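Local coordinates for protein C-domain type II peptide synthetase (Streptomyces globisporus, PDB 4ZNM) that is a condensation-domain protein of the peptide synthetase family, apparently a stand-alone domain, at residues I226-D231 with Q367-Q372; D408-S413 with G424-N429; R73-R78 with Q192-A197; L77-V82 with P90-A95. One frame throughout, in Å; residues are numbered along the deposited sequence.

Contact 1: residues I226-D231 with Q367-Q372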
loop_
_atom_site.group_PDB
_atom_site.type_symbol
_atom_site.label_atom_id
_atom_site.label_comp_id
_atom_site.label_asym_id
_atom_site.label_seq_id
_atom_site.Cartn_x
_atom_site.Cartn_y
_atom_site.Cartn_z
ATOM N N ILE A 226 1.714 3.076 19.366
ATOM C CA ILE A 226 2.133 4.435 19.650
ATOM C C ILE A 226 1.296 5.409 18.808
ATOM O O ILE A 226 1.093 5.207 17.598
ATOM C CB ILE A 226 3.661 4.599 19.407
ATOM C CG1 ILE A 226 4.187 5.902 19.988
ATOM C CG2 ILE A 226 3.981 4.592 17.973
ATOM C CD1 ILE A 226 5.568 5.738 20.562
ATOM N N GLY A 227 0.780 6.436 19.481
ATOM C CA GLY A 227 0.016 7.498 18.838
ATOM C C GLY A 227 0.830 8.740 18.522
ATOM O O GLY A 227 1.748 9.099 19.258
ATOM N N LEU A 228 0.516 9.373 17.392
ATOM C CA LEU A 228 1.073 10.685 17.043
ATOM C C LEU A 228 0.095 11.793 17.409
ATOM O O LEU A 228 -1.089 11.723 17.054
ATOM C CB LEU A 228 1.371 10.761 15.547
ATOM C CG LEU A 228 2.365 9.748 14.998
ATOM C CD1 LEU A 228 2.478 9.971 13.501
ATOM C CD2 LEU A 228 3.715 9.898 15.706
ATOM N N GLU A 229 0.574 12.830 18.087
ATOM C CA GLU A 229 -0.326 13.890 18.500
ATOM C C GLU A 229 -0.720 14.664 17.264
ATOM O O GLU A 229 0.147 15.101 16.495
ATOM C CB GLU A 229 0.321 14.820 19.533
ATOM C CG GLU A 229 -0.641 15.841 20.112
ATOM C CD GLU A 229 0.021 16.743 21.137
ATOM O OE1 GLU A 229 1.264 16.687 21.267
ATOM O OE2 GLU A 229 -0.704 17.507 21.807
ATOM N N THR A 230 -2.024 14.855 17.088
ATOM C CA THR A 230 -2.529 15.555 15.925
ATOM C C THR A 230 -2.583 17.048 16.161
ATOM O O THR A 230 -2.597 17.499 17.296
ATOM C CB THR A 230 -3.908 15.064 15.554
ATOM O OG1 THR A 230 -4.764 15.096 16.706
ATOM C CG2 THR A 230 -3.832 13.637 15.021
ATOM N N ASP A 231 -2.610 17.805 15.067
ATOM C CA ASP A 231 -2.728 19.263 15.126
ATOM C C ASP A 231 -4.161 19.688 15.337
ATOM O O ASP A 231 -4.402 20.726 15.920
ATOM C CB ASP A 231 -2.226 19.923 13.844
ATOM C CG ASP A 231 -0.750 19.690 13.596
ATOM O OD1 ASP A 231 0.002 19.669 14.587
ATOM O OD2 ASP A 231 -0.348 19.549 12.399
ATOM N N GLN A 367 -3.496 10.020 16.578
ATOM C CA GLN A 367 -3.765 8.958 15.631
ATOM C C GLN A 367 -2.632 7.956 15.566
ATOM O O GLN A 367 -1.476 8.254 15.868
ATOM C CB GLN A 367 -3.988 9.526 14.230
ATOM C CG GLN A 367 -5.272 10.251 14.013
ATOM C CD GLN A 367 -5.374 10.766 12.572
ATOM O OE1 GLN A 367 -4.558 11.573 12.149
ATOM N NE2 GLN A 367 -6.354 10.266 11.811
ATOM N N ILE A 368 -2.942 6.765 15.112
ATOM C CA ILE A 368 -1.892 5.805 14.950
ATOM C C ILE A 368 -1.235 5.970 13.576
ATOM O O ILE A 368 -1.856 6.428 12.617
ATOM C CB ILE A 368 -2.385 4.387 15.150
ATOM C CG1 ILE A 368 -3.469 4.027 14.164
ATOM C CG2 ILE A 368 -2.902 4.201 16.566
ATOM C CD1 ILE A 368 -3.229 2.660 13.619
ATOM N N SER A 369 0.032 5.595 13.525
ATOM C CA SER A 369 0.770 5.548 12.288
ATOM C C SER A 369 1.175 4.123 11.961
ATOM O O SER A 369 1.335 3.264 12.839
ATOM C CB SER A 369 2.007 6.443 12.357
ATOM O OG SER A 369 3.029 5.798 13.088
ATOM N N VAL A 370 1.292 3.889 10.668
ATOM C CA VAL A 370 1.710 2.622 10.107
ATOM C C VAL A 370 2.968 2.855 9.258
ATOM O O VAL A 370 3.056 3.836 8.525
ATOM C CB VAL A 370 0.598 2.021 9.218
ATOM C CG1 VAL A 370 1.015 0.699 8.655
ATOM C CG2 VAL A 370 -0.703 1.840 9.993
ATOM N N PHE A 371 3.894 1.919 9.296
ATOM C CA PHE A 371 5.116 2.022 8.508
ATOM C C PHE A 371 5.245 0.748 7.687
ATOM O O PHE A 371 5.470 -0.315 8.239
ATOM C CB PHE A 371 6.312 2.238 9.425
ATOM C CG PHE A 371 7.581 2.689 8.712
ATOM C CD1 PHE A 371 8.421 1.777 8.114
ATOM C CD2 PHE A 371 7.931 4.025 8.688
ATOM C CE1 PHE A 371 9.586 2.195 7.462
ATOM C CE2 PHE A 371 9.093 4.458 8.047
ATOM C CZ PHE A 371 9.923 3.535 7.435
ATOM N N GLN A 372 5.060 0.857 6.373
ATOM C CA GLN A 372 4.993 -0.326 5.518
ATOM C C GLN A 372 5.940 -0.297 4.353
ATOM O O GLN A 372 6.215 0.742 3.789
ATOM C CB GLN A 372 3.571 -0.526 4.957
ATOM C CG GLN A 372 3.217 0.149 3.664
ATOM C CD GLN A 372 1.905 -0.367 3.093
ATOM O OE1 GLN A 372 0.950 0.379 2.973
ATOM N NE2 GLN A 372 1.864 -1.646 2.726
HETATM O O HOH W 1 2.151 4.352 15.372
#

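Contact 2: residues D408-S413 with G424-N429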
loop_
_atom_site.group_PDB
_atom_site.type_symbol
_atom_site.label_atom_id
_atom_site.label_comp_id
_atom_site.label_asym_id
_atom_site.label_seq_id
_atom_site.Cartn_x
_atom_site.Cartn_y
_atom_site.Cartn_z
ATOM N N ASP A 408 -8.016 6.182 8.837
ATOM C CA ASP A 408 -7.865 6.897 10.121
ATOM C C ASP A 408 -6.463 6.727 10.669
ATOM O O ASP A 408 -6.221 5.908 11.531
ATOM C CB ASP A 408 -8.916 6.395 11.134
ATOM C CG ASP A 408 -9.129 7.350 12.332
ATOM O OD1 ASP A 408 -8.302 8.245 12.587
ATOM O OD2 ASP A 408 -10.137 7.173 13.055
ATOM N N GLY A 409 -5.540 7.520 10.159
ATOM C CA GLY A 409 -4.171 7.479 10.637
ATOM C C GLY A 409 -3.151 8.053 9.691
ATOM O O GLY A 409 -3.484 8.737 8.715
ATOM N N VAL A 410 -1.898 7.795 10.018
ATOM C CA VAL A 410 -0.753 8.263 9.231
ATOM C C VAL A 410 -0.135 7.033 8.588
ATOM O O VAL A 410 -0.010 5.990 9.240
ATOM C CB VAL A 410 0.260 9.001 10.117
ATOM C CG1 VAL A 410 1.499 9.370 9.353
ATOM C CG2 VAL A 410 -0.382 10.234 10.716
ATOM N N LEU A 411 0.220 7.121 7.314
ATOM C CA LEU A 411 0.785 5.973 6.658
ATOM C C LEU A 411 2.103 6.322 5.956
ATOM O O LEU A 411 2.162 7.237 5.127
ATOM C CB LEU A 411 -0.195 5.398 5.667
ATOM C CG LEU A 411 0.307 4.251 4.810
ATOM C CD1 LEU A 411 0.610 3.105 5.699
ATOM C CD2 LEU A 411 -0.736 3.850 3.795
ATOM N N TRP A 412 3.155 5.589 6.311
ATOM C CA TRP A 412 4.414 5.635 5.560
ATOM C C TRP A 412 4.450 4.437 4.651
ATOM O O TRP A 412 4.284 3.313 5.098
ATOM C CB TRP A 412 5.633 5.596 6.467
ATOM C CG TRP A 412 5.747 6.647 7.466
ATOM C CD1 TRP A 412 5.014 6.773 8.592
ATOM C CD2 TRP A 412 6.706 7.707 7.485
ATOM N NE1 TRP A 412 5.434 7.864 9.303
ATOM C CE2 TRP A 412 6.476 8.449 8.642
ATOM C CE3 TRP A 412 7.739 8.092 6.625
ATOM C CZ2 TRP A 412 7.239 9.578 8.971
ATOM C CZ3 TRP A 412 8.481 9.200 6.944
ATOM C CH2 TRP A 412 8.238 9.922 8.110
ATOM N N SER A 413 4.685 4.677 3.373
ATOM C CA SER A 413 4.668 3.638 2.350
ATOM C C SER A 413 5.977 3.718 1.550
ATOM O O SER A 413 6.181 4.683 0.818
ATOM C CB SER A 413 3.448 3.824 1.438
ATOM O OG SER A 413 3.374 2.823 0.432
ATOM N N GLY A 424 9.257 6.890 -1.547
ATOM C CA GLY A 424 8.351 6.865 -0.415
ATOM C C GLY A 424 7.200 7.844 -0.508
ATOM O O GLY A 424 7.258 8.837 -1.246
ATOM N N SER A 425 6.175 7.555 0.288
ATOM C CA SER A 425 5.039 8.435 0.503
ATOM C C SER A 425 4.682 8.495 1.977
ATOM O O SER A 425 4.762 7.488 2.702
ATOM C CB SER A 425 3.833 7.952 -0.284
ATOM O OG SER A 425 4.004 8.233 -1.666
ATOM N N LEU A 426 4.346 9.700 2.409
ATOM C CA LEU A 426 3.852 9.951 3.736
ATOM C C LEU A 426 2.469 10.537 3.569
ATOM O O LEU A 426 2.317 11.632 3.005
ATOM C CB LEU A 426 4.752 10.920 4.493
ATOM C CG LEU A 426 4.254 11.343 5.880
ATOM C CD1 LEU A 426 3.947 10.168 6.817
ATOM C CD2 LEU A 426 5.306 12.248 6.500
ATOM N N GLY A 427 1.465 9.783 4.014
ATOM C CA GLY A 427 0.087 10.212 3.876
ATOM C C GLY A 427 -0.512 10.501 5.245
ATOM O O GLY A 427 -0.193 9.837 6.240
ATOM N N TYR A 428 -1.428 11.462 5.284
ATOM C CA TYR A 428 -2.029 11.865 6.533
ATOM C C TYR A 428 -3.378 12.503 6.221
ATOM O O TYR A 428 -3.637 12.948 5.093
ATOM C CB TYR A 428 -1.128 12.843 7.264
ATOM C CG TYR A 428 -0.715 13.972 6.375
ATOM C CD1 TYR A 428 0.332 13.804 5.486
ATOM C CD2 TYR A 428 -1.359 15.202 6.400
ATOM C CE1 TYR A 428 0.726 14.847 4.619
ATOM C CE2 TYR A 428 -0.959 16.255 5.547
ATOM C CZ TYR A 428 0.102 16.061 4.662
ATOM O OH TYR A 428 0.535 17.064 3.779
ATOM N N ASN A 429 -4.228 12.540 7.231
ATOM C CA ASN A 429 -5.563 13.115 7.085
ATOM C C ASN A 429 -5.489 14.618 7.347
ATOM O O ASN A 429 -5.053 15.050 8.416
ATOM C CB ASN A 429 -6.556 12.488 8.036
ATOM C CG ASN A 429 -6.692 10.967 7.897
ATOM O OD1 ASN A 429 -6.905 10.270 8.890
ATOM N ND2 ASN A 429 -6.632 10.467 6.686
HETATM O O HOH W 2 -3.578 11.330 9.621
#

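Contact 3: residues R73-R78 with Q192-A197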
loop_
_atom_site.group_PDB
_atom_site.type_symbol
_atom_site.label_atom_id
_atom_site.label_comp_id
_atom_site.label_asym_id
_atom_site.label_seq_id
_atom_site.Cartn_x
_atom_site.Cartn_y
_atom_site.Cartn_z
ATOM N N ARG A 73 -11.585 -11.520 -16.254
ATOM C CA ARG A 73 -10.622 -12.477 -15.708
ATOM C C ARG A 73 -10.593 -12.550 -14.177
ATOM O O ARG A 73 -10.408 -13.625 -13.614
ATOM C CB ARG A 73 -9.233 -12.106 -16.215
ATOM C CG ARG A 73 -8.092 -12.895 -15.628
ATOM C CD ARG A 73 -6.819 -12.631 -16.411
ATOM N NE ARG A 73 -5.677 -13.246 -15.762
ATOM C CZ ARG A 73 -5.235 -14.475 -16.004
ATOM N NH1 ARG A 73 -5.805 -15.248 -16.931
ATOM N NH2 ARG A 73 -4.192 -14.926 -15.320
ATOM N N HIS A 74 -10.755 -11.408 -13.519
ATOM C CA HIS A 74 -10.583 -11.308 -12.065
ATOM C C HIS A 74 -11.892 -10.912 -11.371
ATOM O O HIS A 74 -12.328 -9.753 -11.448
ATOM C CB HIS A 74 -9.501 -10.290 -11.721
ATOM C CG HIS A 74 -8.140 -10.685 -12.191
ATOM N ND1 HIS A 74 -7.457 -11.763 -11.664
ATOM C CD2 HIS A 74 -7.336 -10.159 -13.150
ATOM C CE1 HIS A 74 -6.300 -11.895 -12.295
ATOM N NE2 HIS A 74 -6.202 -10.930 -13.196
ATOM N N GLU A 75 -12.495 -11.865 -10.670
ATOM C CA GLU A 75 -13.760 -11.608 -9.947
ATOM C C GLU A 75 -13.685 -10.462 -8.949
ATOM O O GLU A 75 -14.665 -9.747 -8.773
ATOM C CB GLU A 75 -14.226 -12.853 -9.191
ATOM C CG GLU A 75 -14.826 -13.869 -10.097
ATOM C CD GLU A 75 -15.200 -15.177 -9.414
ATOM O OE1 GLU A 75 -15.068 -15.298 -8.163
ATOM O OE2 GLU A 75 -15.633 -16.085 -10.166
ATOM N N ALA A 76 -12.550 -10.293 -8.281
ATOM C CA ALA A 76 -12.424 -9.207 -7.327
ATOM C C ALA A 76 -12.723 -7.868 -7.997
ATOM O O ALA A 76 -13.171 -6.951 -7.330
ATOM C CB ALA A 76 -11.044 -9.180 -6.704
ATOM N N LEU A 77 -12.472 -7.760 -9.306
ATOM C CA LEU A 77 -12.654 -6.486 -10.015
ATOM C C LEU A 77 -14.101 -6.242 -10.434
ATOM O O LEU A 77 -14.397 -5.235 -11.076
ATOM C CB LEU A 77 -11.781 -6.418 -11.283
ATOM C CG LEU A 77 -10.258 -6.414 -11.055
ATOM C CD1 LEU A 77 -9.510 -6.295 -12.361
ATOM C CD2 LEU A 77 -9.865 -5.303 -10.138
ATOM N N ARG A 78 -14.961 -7.191 -10.090
ATOM C CA ARG A 78 -16.382 -7.179 -10.383
ATOM C C ARG A 78 -17.163 -7.456 -9.105
ATOM O O ARG A 78 -18.346 -7.766 -9.173
ATOM C CB ARG A 78 -16.754 -8.264 -11.414
ATOM C CG ARG A 78 -16.085 -8.171 -12.665
ATOM C CD ARG A 78 -16.583 -9.243 -13.576
ATOM N NE ARG A 78 -15.799 -10.473 -13.623
ATOM C CZ ARG A 78 -16.297 -11.678 -13.356
ATOM N NH1 ARG A 78 -17.539 -11.819 -12.920
ATOM N NH2 ARG A 78 -15.537 -12.756 -13.494
ATOM N N GLN A 192 -9.279 -17.188 -7.865
ATOM C CA GLN A 192 -10.094 -16.019 -7.570
ATOM C C GLN A 192 -10.025 -15.630 -6.078
ATOM O O GLN A 192 -9.749 -16.468 -5.202
ATOM C CB GLN A 192 -11.535 -16.291 -7.970
ATOM C CG GLN A 192 -11.729 -16.575 -9.439
ATOM C CD GLN A 192 -11.348 -15.403 -10.311
ATOM O OE1 GLN A 192 -11.263 -14.269 -9.867
ATOM N NE2 GLN A 192 -11.088 -15.685 -11.557
ATOM N N HIS A 193 -10.281 -14.363 -5.778
ATOM C CA HIS A 193 -10.194 -13.920 -4.409
ATOM C C HIS A 193 -11.166 -14.691 -3.489
ATOM O O HIS A 193 -10.862 -14.884 -2.333
ATOM C CB HIS A 193 -10.487 -12.445 -4.293
ATOM C CG HIS A 193 -10.288 -11.920 -2.911
ATOM N ND1 HIS A 193 -11.337 -11.544 -2.102
ATOM C CD2 HIS A 193 -9.164 -11.744 -2.175
ATOM C CE1 HIS A 193 -10.869 -11.146 -0.929
ATOM N NE2 HIS A 193 -9.555 -11.270 -0.940
ATOM N N ALA A 194 -12.306 -15.152 -4.016
ATOM C CA ALA A 194 -13.271 -15.859 -3.203
ATOM C C ALA A 194 -12.640 -17.139 -2.707
ATOM O O ALA A 194 -12.920 -17.582 -1.602
ATOM C CB ALA A 194 -14.530 -16.158 -3.974
ATOM N N GLU A 195 -11.792 -17.738 -3.527
ATOM C CA GLU A 195 -11.131 -18.963 -3.117
ATOM C C GLU A 195 -10.221 -18.668 -1.918
ATOM O O GLU A 195 -10.163 -19.450 -0.957
ATOM C CB GLU A 195 -10.331 -19.571 -4.272
ATOM C CG GLU A 195 -11.151 -19.887 -5.526
ATOM C CD GLU A 195 -10.260 -20.326 -6.684
ATOM O OE1 GLU A 195 -9.471 -21.272 -6.472
ATOM O OE2 GLU A 195 -10.334 -19.714 -7.771
ATOM N N PHE A 196 -9.546 -17.520 -1.955
ATOM C CA PHE A 196 -8.690 -17.118 -0.844
ATOM C C PHE A 196 -9.509 -16.836 0.423
ATOM O O PHE A 196 -9.124 -17.206 1.544
ATOM C CB PHE A 196 -7.853 -15.892 -1.207
ATOM C CG PHE A 196 -6.991 -15.418 -0.071
ATOM C CD1 PHE A 196 -7.304 -14.267 0.627
ATOM C CD2 PHE A 196 -5.892 -16.161 0.329
ATOM C CE1 PHE A 196 -6.504 -13.846 1.701
ATOM C CE2 PHE A 196 -5.096 -15.746 1.399
ATOM C CZ PHE A 196 -5.408 -14.590 2.077
ATOM N N ALA A 197 -10.637 -16.159 0.256
ATOM C CA ALA A 197 -11.494 -15.884 1.390
ATOM C C ALA A 197 -11.868 -17.193 2.077
ATOM O O ALA A 197 -11.929 -17.253 3.310
ATOM C CB ALA A 197 -12.736 -15.110 0.957
HETATM O O HOH W 3 -13.573 -13.866 -6.258
HETATM O O HOH W 4 -10.276 -12.221 -7.865
#

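Contact 4: residues L77-V82 with P90-A95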
loop_
_atom_site.group_PDB
_atom_site.type_symbol
_atom_site.label_atom_id
_atom_site.label_comp_id
_atom_site.label_asym_id
_atom_site.label_seq_id
_atom_site.Cartn_x
_atom_site.Cartn_y
_atom_site.Cartn_z
ATOM N N LEU A 77 -12.472 -7.760 -9.306
ATOM C CA LEU A 77 -12.654 -6.486 -10.015
ATOM C C LEU A 77 -14.101 -6.242 -10.434
ATOM O O LEU A 77 -14.397 -5.235 -11.076
ATOM C CB LEU A 77 -11.781 -6.418 -11.283
ATOM C CG LEU A 77 -10.258 -6.414 -11.055
ATOM C CD1 LEU A 77 -9.510 -6.295 -12.361
ATOM C CD2 LEU A 77 -9.865 -5.303 -10.138
ATOM N N ARG A 78 -14.961 -7.191 -10.090
ATOM C CA ARG A 78 -16.382 -7.179 -10.383
ATOM C C ARG A 78 -17.163 -7.456 -9.105
ATOM O O ARG A 78 -18.346 -7.766 -9.173
ATOM C CB ARG A 78 -16.754 -8.264 -11.414
ATOM C CG ARG A 78 -16.085 -8.171 -12.665
ATOM C CD ARG A 78 -16.583 -9.243 -13.576
ATOM N NE ARG A 78 -15.799 -10.473 -13.623
ATOM C CZ ARG A 78 -16.297 -11.678 -13.356
ATOM N NH1 ARG A 78 -17.539 -11.819 -12.920
ATOM N NH2 ARG A 78 -15.537 -12.756 -13.494
ATOM N N THR A 79 -16.503 -7.389 -7.951
ATOM C CA THR A 79 -17.180 -7.637 -6.667
ATOM C C THR A 79 -17.500 -6.329 -5.950
ATOM O O THR A 79 -16.673 -5.755 -5.260
ATOM C CB THR A 79 -16.347 -8.550 -5.756
ATOM O OG1 THR A 79 -16.047 -9.763 -6.465
ATOM C CG2 THR A 79 -17.114 -8.940 -4.522
ATOM N N SER A 80 -18.726 -5.854 -6.147
ATOM C CA SER A 80 -19.182 -4.674 -5.445
ATOM C C SER A 80 -19.439 -5.001 -3.972
ATOM O O SER A 80 -19.630 -6.157 -3.592
ATOM C CB SER A 80 -20.463 -4.148 -6.085
ATOM O OG SER A 80 -21.513 -5.084 -5.894
ATOM N N LEU A 81 -19.454 -3.958 -3.163
ATOM C CA LEU A 81 -19.717 -4.035 -1.749
ATOM C C LEU A 81 -20.825 -3.024 -1.442
ATOM O O LEU A 81 -20.636 -1.806 -1.634
ATOM C CB LEU A 81 -18.454 -3.703 -0.955
ATOM C CG LEU A 81 -17.272 -4.654 -1.133
ATOM C CD1 LEU A 81 -16.101 -4.138 -0.325
ATOM C CD2 LEU A 81 -17.620 -6.062 -0.695
ATOM N N VAL A 82 -21.975 -3.502 -0.999
ATOM C CA VAL A 82 -23.092 -2.594 -0.743
ATOM C C VAL A 82 -23.488 -2.650 0.724
ATOM O O VAL A 82 -23.396 -3.708 1.353
ATOM C CB VAL A 82 -24.291 -2.919 -1.642
ATOM C CG1 VAL A 82 -23.941 -2.665 -3.131
ATOM C CG2 VAL A 82 -24.760 -4.344 -1.397
ATOM N N PRO A 90 -20.700 -8.437 -0.144
ATOM C CA PRO A 90 -20.106 -8.590 -1.477
ATOM C C PRO A 90 -21.079 -9.181 -2.480
ATOM O O PRO A 90 -21.839 -10.058 -2.123
ATOM C CB PRO A 90 -18.939 -9.562 -1.243
ATOM C CG PRO A 90 -18.830 -9.730 0.238
ATOM C CD PRO A 90 -20.186 -9.443 0.796
ATOM N N GLU A 91 -21.060 -8.712 -3.719
ATOM C CA GLU A 91 -21.780 -9.406 -4.767
ATOM C C GLU A 91 -20.950 -9.399 -6.040
ATOM O O GLU A 91 -20.478 -8.342 -6.479
ATOM C CB GLU A 91 -23.134 -8.778 -5.029
ATOM C CG GLU A 91 -23.889 -9.560 -6.114
ATOM C CD GLU A 91 -25.307 -9.054 -6.327
ATOM O OE1 GLU A 91 -25.681 -8.074 -5.648
ATOM O OE2 GLU A 91 -26.039 -9.635 -7.170
ATOM N N ILE A 92 -20.751 -10.581 -6.615
ATOM C CA ILE A 92 -19.948 -10.710 -7.832
ATOM C C ILE A 92 -20.848 -10.451 -9.023
ATOM O O ILE A 92 -21.775 -11.200 -9.263
ATOM C CB ILE A 92 -19.292 -12.097 -7.950
ATOM C CG1 ILE A 92 -18.381 -12.354 -6.747
ATOM C CG2 ILE A 92 -18.473 -12.201 -9.270
ATOM C CD1 ILE A 92 -17.750 -13.741 -6.719
ATOM N N LEU A 93 -20.551 -9.404 -9.780
ATOM C CA LEU A 93 -21.400 -8.991 -10.900
ATOM C C LEU A 93 -20.776 -9.361 -12.240
ATOM O O LEU A 93 -19.573 -9.627 -12.311
ATOM C CB LEU A 93 -21.649 -7.468 -10.842
ATOM C CG LEU A 93 -22.197 -6.965 -9.507
ATOM C CD1 LEU A 93 -21.995 -5.479 -9.365
ATOM C CD2 LEU A 93 -23.658 -7.343 -9.366
ATOM N N PRO A 94 -21.593 -9.386 -13.298
ATOM C CA PRO A 94 -21.057 -9.433 -14.667
ATOM C C PRO A 94 -20.257 -8.168 -14.987
ATOM O O PRO A 94 -20.646 -7.084 -14.542
ATOM C CB PRO A 94 -22.315 -9.527 -15.542
ATOM C CG PRO A 94 -23.442 -9.840 -14.631
ATOM C CD PRO A 94 -23.068 -9.304 -13.285
ATOM N N ALA A 95 -19.160 -8.299 -15.726
ATOM C CA ALA A 95 -18.320 -7.149 -16.092
ATOM C C ALA A 95 -19.145 -6.052 -16.740
ATOM O O ALA A 95 -20.097 -6.330 -17.480
ATOM C CB ALA A 95 -17.197 -7.584 -17.050
#

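Contact 1: residues I226-D231 with Q367-Q372
Leu228 and Gln367 form an antiparallel hydrogen-bonded pair, Leu228 N to Gln367 O at 2.7 Å and Gln367 N to Leu228 O at 3.0 Å, where the short strand 227-229 meets the start of strand 366-373. This is the outer edge of the mixed five-stranded sheet of the condensation domain. The two N-H groups point almost straight at their acceptors, yet the strand segments run at 120°, so the chains soon part. Where they diverge, water 1 takes over: it donates to Ile226 O at 2.6 Å and accepts from Ser369 N at 3.1 Å.

Of the side chains, Leu228 touches the facing strand through CD1, 3.7 Å from Ser369 CB, while helix 268-284 packs against the leucine through Leu280. Ser369 turns its OG between the backbone N and the carbonyl carbon (chi1 78°), and that hydroxyl is hydrogen-bonded to Tyr276 OH. Thr230 and Gln367 cross at about a right angle. The amide nitrogen NE2 of Gln367 is engaged by Asp408 and Asn429, and its other amide atom, OE1, lies 3.6 Å from the methyl CG2 of Thr230.

Contact 2: residues D408-S413 with G424-N429
The indole of Trp412 carries the methyl CD1 of Leu426 over one face, 3.6 Å from the centroid of the five-membered ring and 12° off its normal, a CH-pi contact within an antiparallel beta hairpin. The second methyl, Leu426 CD2, lies farther out, near CZ2 and CH2 of the six-membered ring. Around the indole, Tyr276 and Phe441 meet it edge-to-face, and the ring of Phe371 packs against it with the two planes inclined.

Trp412 and Leu426 are a non-hydrogen-bonded pair, and their side chains lie side by side, pointing the same way. Leu426 CD1 also meets Val410 CG1 at 3.6 Å; the one methyl thus touches two residues of the partner strand.

Hydrogen-bonded pairs flank this point. Leu411 and Gly427 exchange two bonds, Leu411 N to Gly427 O and Gly427 N to Leu411 O, both 2.9 Å, and Ser413 with Ser425 does the same. The segments 410-413 and 424-429 are close to antiparallel, at 169°.

Beyond Val410 the ladder gives way to water 2, which donates to Gly409 O and accepts from Asn429 N at 2.8 Å. The Asn429 side chain, whose ND2 is bonded to Ile406 O, adds a weak bond from Gly409 N to Asn429 OD1, 3.3 Å long and bent to 145° at the hydrogen.

Contact 3: residues R73-R78 with Q192-A197
Gln192 leans on Glu75 from its first side-chain carbon outward: its CB lies 3.7 Å from Glu75 OE1, and its CG is 3.7 Å from Glu75 CD. The chain is bent at chi2 (-63°), which brings Gln192 CD to 3.8 Å from Glu75 CG. The two side chains cross at about a right angle, yet carboxylate and amide planes are only 23° apart and stacked.

At the tip, Gln192 OE1 accepts from Glu75 N at 2.8 Å, the donor standing above the carbonyl plane, and it also receives a bond from water 4. NE2 gives a nearly straight bond (172°) to Arg73 O at 3.0 Å, with that oxygen in the plane of the amide. Partners at both ends of the amide fix its rotation and assign its O and N.

The same residue is the N-cap of helix 193-203. Water 4 also accepts from Ala76 N and His193 N, and water 3 links Glu75 OE1 to Ala194 N, so two ordered waters bridge the loop and the first turn of the helix. Beside them, Ala76 CB touches His193 CB at 4.1 Å.

The contact thus ties the turn between helix 60-73 and strand 79-84, including its 3-10 segment 75-77, to the N-terminal end of helix 193-203. On the far side of the turn, Arg73 forms a salt bridge through NE, and His74 a hydrogen bond through NE2, with the same carboxylate oxygen, OD2 of Asp171, on helix 162-180.

Contact 4: residues L77-V82 with P90-A95
Arg78 and Leu93 hold each other at the open end of a two-stranded antiparallel beta hairpin. Leu93 N donates to Arg78 O at 2.8 Å and nearly straight (173°), while Arg78 NH1 returns a bond to Leu93 O at 3.1 Å, that oxygen lying at the edge of the guanidinium and in its plane. The arginine chain is bent at chi3 (-95°), and its CD passes 3.5 Å from Ala95 N.

Further along the hairpin, Ser80 and Glu91 form a hydrogen-bonded pair: Glu91 N to Ser80 O is 2.9 Å, whereas the return bond from Ser80 N to Glu91 O is weak, bent to 128°. On one face Thr79 CG2 and Leu81 CD2 both lie 3.8 Å from Pro90 CB, with the Thr79 and Pro90 side chains side by side; Ser80 and Glu91 point to the other face.

Second-shell bonds position these groups. Arg78 NE and NH2 bind Val71 O and Val72 O at the end of helix 60-73, anchoring the guanidinium, and Thr79 OG1 bonds to Glu75 O. Across from that hydroxyl, Ile92 CG1 lies 3.5 Å from Thr79 OG1.

The four contacts form two pairs. Contacts 1 and 2 have centres 9 Å apart and share one sheet, in which strands 366-373 and 410-416 are neighbours: Val370 O lies 2.8 Å from Trp412 N, a probable hydrogen bond. Contacts 3 and 4 are also 9 Å apart by their centres and share Leu77 and Arg78; Glu75 OE1 packs 3.4 Å from Ile92 CD1. The pairs do not touch: contacts 1 and 3 lie on opposite sides of the chain's centre, with centres 32 Å apart. In the second pair, the Ser80 side chain of contact 4 is about 7 Å from a bound sodium ion and the Ala76 side chain of contact 3 about 13 Å from one, so neither residue touches the metal.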